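PDB 3KA5: ribosome-associated protein Y (PSrp-1) from Clostridium acetobutylicum, which probably drives the pairing of 70S ribosomes into translationally inactive 100S dimers in stationary phase, the present fragment being its C-terminal domain. Local coordinates for the interface of chains A and B. Residues are numbered along the deposited sequence; one frame, centred on the assembly and turned at random. Chains: chain A/B, Ribosome-associated protein Y (PSrp-1).

The interface of chains A and B. Residues chain A 44, 46, 50-53; chain B 1-3, 5.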
ATOM      1  N   TYR A  44      -5.620   2.207   5.568  1.00  8.88           N
ATOM      2  CA  TYR A  44      -6.559   1.154   5.239  1.00  9.60           C
ATOM      3  C   TYR A  44      -7.629   1.075   6.307  1.00  9.97           C
ATOM      4  O   TYR A  44      -7.466   1.606   7.406  1.00 15.40           O
ATOM      5  CB  TYR A  44      -5.830  -0.186   5.101  1.00 10.91           C
ATOM      6  CG  TYR A  44      -5.195  -0.677   6.384  1.00 11.73           C
ATOM      7  CD1 TYR A  44      -5.856  -1.585   7.209  1.00 24.01           C
ATOM      8  CD2 TYR A  44      -3.946  -0.214   6.779  1.00  9.97           C
ATOM      9  CE1 TYR A  44      -5.284  -2.018   8.409  1.00 23.96           C
ATOM     10  CE2 TYR A  44      -3.363  -0.640   7.977  1.00 15.80           C
ATOM     11  CZ  TYR A  44      -4.036  -1.540   8.782  1.00 23.15           C
ATOM     12  OH  TYR A  44      -3.463  -1.954   9.968  1.00 31.37           O
ATOM     13  N   ARG A  46      -9.757  -0.893   9.001  1.00 23.16           N
ATOM     14  CA  ARG A  46      -9.639  -2.034   9.902  1.00 28.90           C
ATOM     15  C   ARG A  46     -11.022  -2.606  10.210  1.00 39.39           C
ATOM     16  O   ARG A  46     -12.010  -1.873  10.244  1.00 41.35           O
ATOM     17  CB  ARG A  46      -8.954  -1.610  11.203  1.00 25.68           C
ATOM     18  CG  ARG A  46      -7.477  -1.299  11.055  1.00 24.41           C
ATOM     19  CD  ARG A  46      -6.886  -0.677  12.317  1.00 35.57           C
ATOM     20  NE  ARG A  46      -7.248  -1.398  13.538  1.00 44.29           N
ATOM     21  CZ  ARG A  46      -6.430  -1.572  14.574  1.00 42.66           C
ATOM     22  NH1 ARG A  46      -5.197  -1.087  14.537  1.00 37.24           N
ATOM     23  NH2 ARG A  46      -6.847  -2.217  15.654  1.00 45.89           N
ATOM     24  N   ASN A  50     -12.019   1.318  12.788  1.00 34.50           N
ATOM     25  CA  ASN A  50     -10.893   2.237  12.829  1.00 28.08           C
ATOM     26  C   ASN A  50     -10.109   2.224  11.524  1.00 20.26           C
ATOM     27  O   ASN A  50     -10.379   1.429  10.625  1.00 24.36           O
ATOM     28  CB  ASN A  50      -9.956   1.881  13.986  1.00 35.73           C
ATOM     29  CG  ASN A  50     -10.581   2.138  15.341  1.00 44.34           C
ATOM     30  OD1 ASN A  50     -10.022   1.771  16.377  1.00 47.05           O
ATOM     31  ND2 ASN A  50     -11.746   2.777  15.343  1.00 43.50           N
ATOM     32  N   TYR A  51      -9.140   3.124  11.435  1.00 18.83           N
ATOM     33  CA  TYR A  51      -8.290   3.232  10.263  1.00 19.92           C
ATOM     34  C   TYR A  51      -6.872   2.894  10.668  1.00 22.29           C
ATOM     35  O   TYR A  51      -6.439   3.216  11.773  1.00 27.54           O
ATOM     36  CB  TYR A  51      -8.303   4.655   9.709  1.00 17.13           C
ATOM     37  CG  TYR A  51      -9.644   5.099   9.193  1.00 16.55           C
ATOM     38  CD1 TYR A  51     -10.189   4.533   8.045  1.00 18.95           C
ATOM     39  CD2 TYR A  51     -10.378   6.078   9.863  1.00 18.90           C
ATOM     40  CE1 TYR A  51     -11.434   4.927   7.573  1.00 18.07           C
ATOM     41  CE2 TYR A  51     -11.622   6.477   9.402  1.00 23.39           C
ATOM     42  CZ  TYR A  51     -12.144   5.899   8.257  1.00 21.15           C
ATOM     43  OH  TYR A  51     -13.382   6.282   7.802  1.00 26.18           O
ATOM     44  N   GLY A  52      -6.149   2.245   9.768  1.00 18.69           N
ATOM     45  CA  GLY A  52      -4.772   1.912  10.044  1.00 13.14           C
ATOM     46  C   GLY A  52      -3.899   2.733   9.120  1.00 18.96           C
ATOM     47  O   GLY A  52      -4.329   3.125   8.033  1.00 16.01           O
ATOM     48  N   LEU A  53      -2.680   3.007   9.563  1.00 17.71           N
ATOM     49  CA  LEU A  53      -1.720   3.771   8.782  1.00 15.71           C
ATOM     50  C   LEU A  53      -0.389   3.025   8.816  1.00 20.80           C
ATOM     51  O   LEU A  53       0.213   2.858   9.878  1.00 22.09           O
ATOM     52  CB  LEU A  53      -1.539   5.173   9.374  1.00 20.01           C
ATOM     53  CG  LEU A  53      -0.468   6.041   8.707  1.00 20.30           C
ATOM     54  CD1 LEU A  53      -0.851   6.298   7.257  1.00 21.27           C
ATOM     55  CD2 LEU A  53      -0.319   7.352   9.454  1.00 35.37           C
TER
ATOM     56  N   GLU B   1      -7.996   7.050  16.602  1.00 47.32           N
ATOM     57  CA  GLU B   1      -8.771   6.327  15.546  1.00 43.97           C
ATOM     58  C   GLU B   1      -7.982   5.981  14.286  1.00 42.68           C
ATOM     59  O   GLU B   1      -8.499   5.311  13.403  1.00 33.34           O
ATOM     60  CB  GLU B   1     -10.014   7.123  15.173  1.00 41.09           C
ATOM     61  CG  GLU B   1     -10.737   6.600  13.944  1.00 49.86           C
ATOM     62  CD  GLU B   1     -12.219   6.739  14.102  1.00 50.18           C
ATOM     63  OE1 GLU B   1     -12.974   6.349  13.188  1.00 49.28           O
ATOM     64  OE2 GLU B   1     -12.629   7.248  15.168  1.00 54.62           O
ATOM     65  N   ILE B   2      -6.761   6.492  14.177  1.00 38.56           N
ATOM     66  CA  ILE B   2      -5.877   6.148  13.063  1.00 36.08           C
ATOM     67  C   ILE B   2      -4.732   5.436  13.784  1.00 36.63           C
ATOM     68  O   ILE B   2      -3.962   6.074  14.503  1.00 44.97           O
ATOM     69  CB  ILE B   2      -5.258   7.371  12.355  1.00 32.04           C
ATOM     70  CG1 ILE B   2      -6.318   8.184  11.610  1.00 37.70           C
ATOM     71  CG2 ILE B   2      -4.271   6.914  11.315  1.00 43.35           C
ATOM     72  CD1 ILE B   2      -5.704   9.216  10.608  1.00 35.52           C
ATOM     73  N   VAL B   3      -4.634   4.123  13.603  1.00 32.55           N
ATOM     74  CA  VAL B   3      -3.591   3.309  14.223  1.00 25.69           C
ATOM     75  C   VAL B   3      -2.345   3.184  13.316  1.00 29.14           C
ATOM     76  O   VAL B   3      -2.379   2.596  12.228  1.00 26.70           O
ATOM     77  CB  VAL B   3      -4.152   1.901  14.585  1.00 27.11           C
ATOM     78  CG1 VAL B   3      -3.182   1.185  15.452  1.00 33.98           C
ATOM     79  CG2 VAL B   3      -5.505   2.020  15.311  1.00 35.05           C
ATOM     80  N   THR B   5       1.196   1.808  12.365  1.00 19.89           N
ATOM     81  CA  THR B   5       2.008   0.611  12.523  1.00 22.95           C
ATOM     82  C   THR B   5       3.122   0.654  11.489  1.00 25.04           C
ATOM     83  O   THR B   5       3.035   1.368  10.479  1.00 18.65           O
ATOM     84  CB  THR B   5       1.194  -0.682  12.300  1.00 32.38           C
ATOM     85  OG1 THR B   5       0.726  -0.726  10.945  1.00 31.03           O
ATOM     86  CG2 THR B   5       0.011  -0.733  13.248  1.00 39.28           C
TER
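B:Val3 meets the guanidinium end of A:Arg46 because the arginine chain leaves with CG anti to its carbonyl carbon (chi1 -71°) and then bends at chi3, bringing NH1 against the valine branches. NH1 is packed uncomfortably close to CB and both methyls of B:Val3, so its exact placement is doubtful, and the contact is better judged from the guanidinium carbon. The two side chains cross at about a right angle, and the guanidinium carbon CZ of A:Arg46 lies 3.8 Å from the methyl CG2 of B:Val3. At the start of the fragment, B:Glu1 has CG anti to its backbone N (chi1 170°), which lays its side chain alongside A:Tyr51, both pointing the same way. Ring and carboxylate planes are 27° apart, and the carboxylate oxygen OE1 of B:Glu1 comes no nearer than 4.0 Å to CE2 at the ring rim of A:Tyr51, a loose packing contact. The amide of A:Asn50 crosses the same glutamate obliquely. On the other side of the strand from B:Val3, the methyl CG2 of B:Ile2 rests on CB of A:Leu53 at 3.8 Å.

Backbone hydrogen bonds run along the seam. A:Tyr51 N gives its hydrogen to B:Glu1 O at 3.0 Å, and B:Val3 N returns one to A:Tyr51 O at 2.7 Å. A:Leu53 N donates to B:Val3 O at 2.7 Å, and B:Thr5 N to A:Leu53 O at 2.9 Å. A:Gly52 lies between the bonded residues, and its CA sits 3.6 Å over one face of the A:Tyr44 ring, toward the rim, linking the two chain A strands.

Strand 2-6 of chain B thus adds in parallel to strand 51-55 of chain A, with A:Tyr44 on neighbouring strand 39-45. The two-fold repeats this with chains exchanged, the first strand of each fragment completing the partner's sheet, a swap that suggests a genuine dimer of this C-terminal domain.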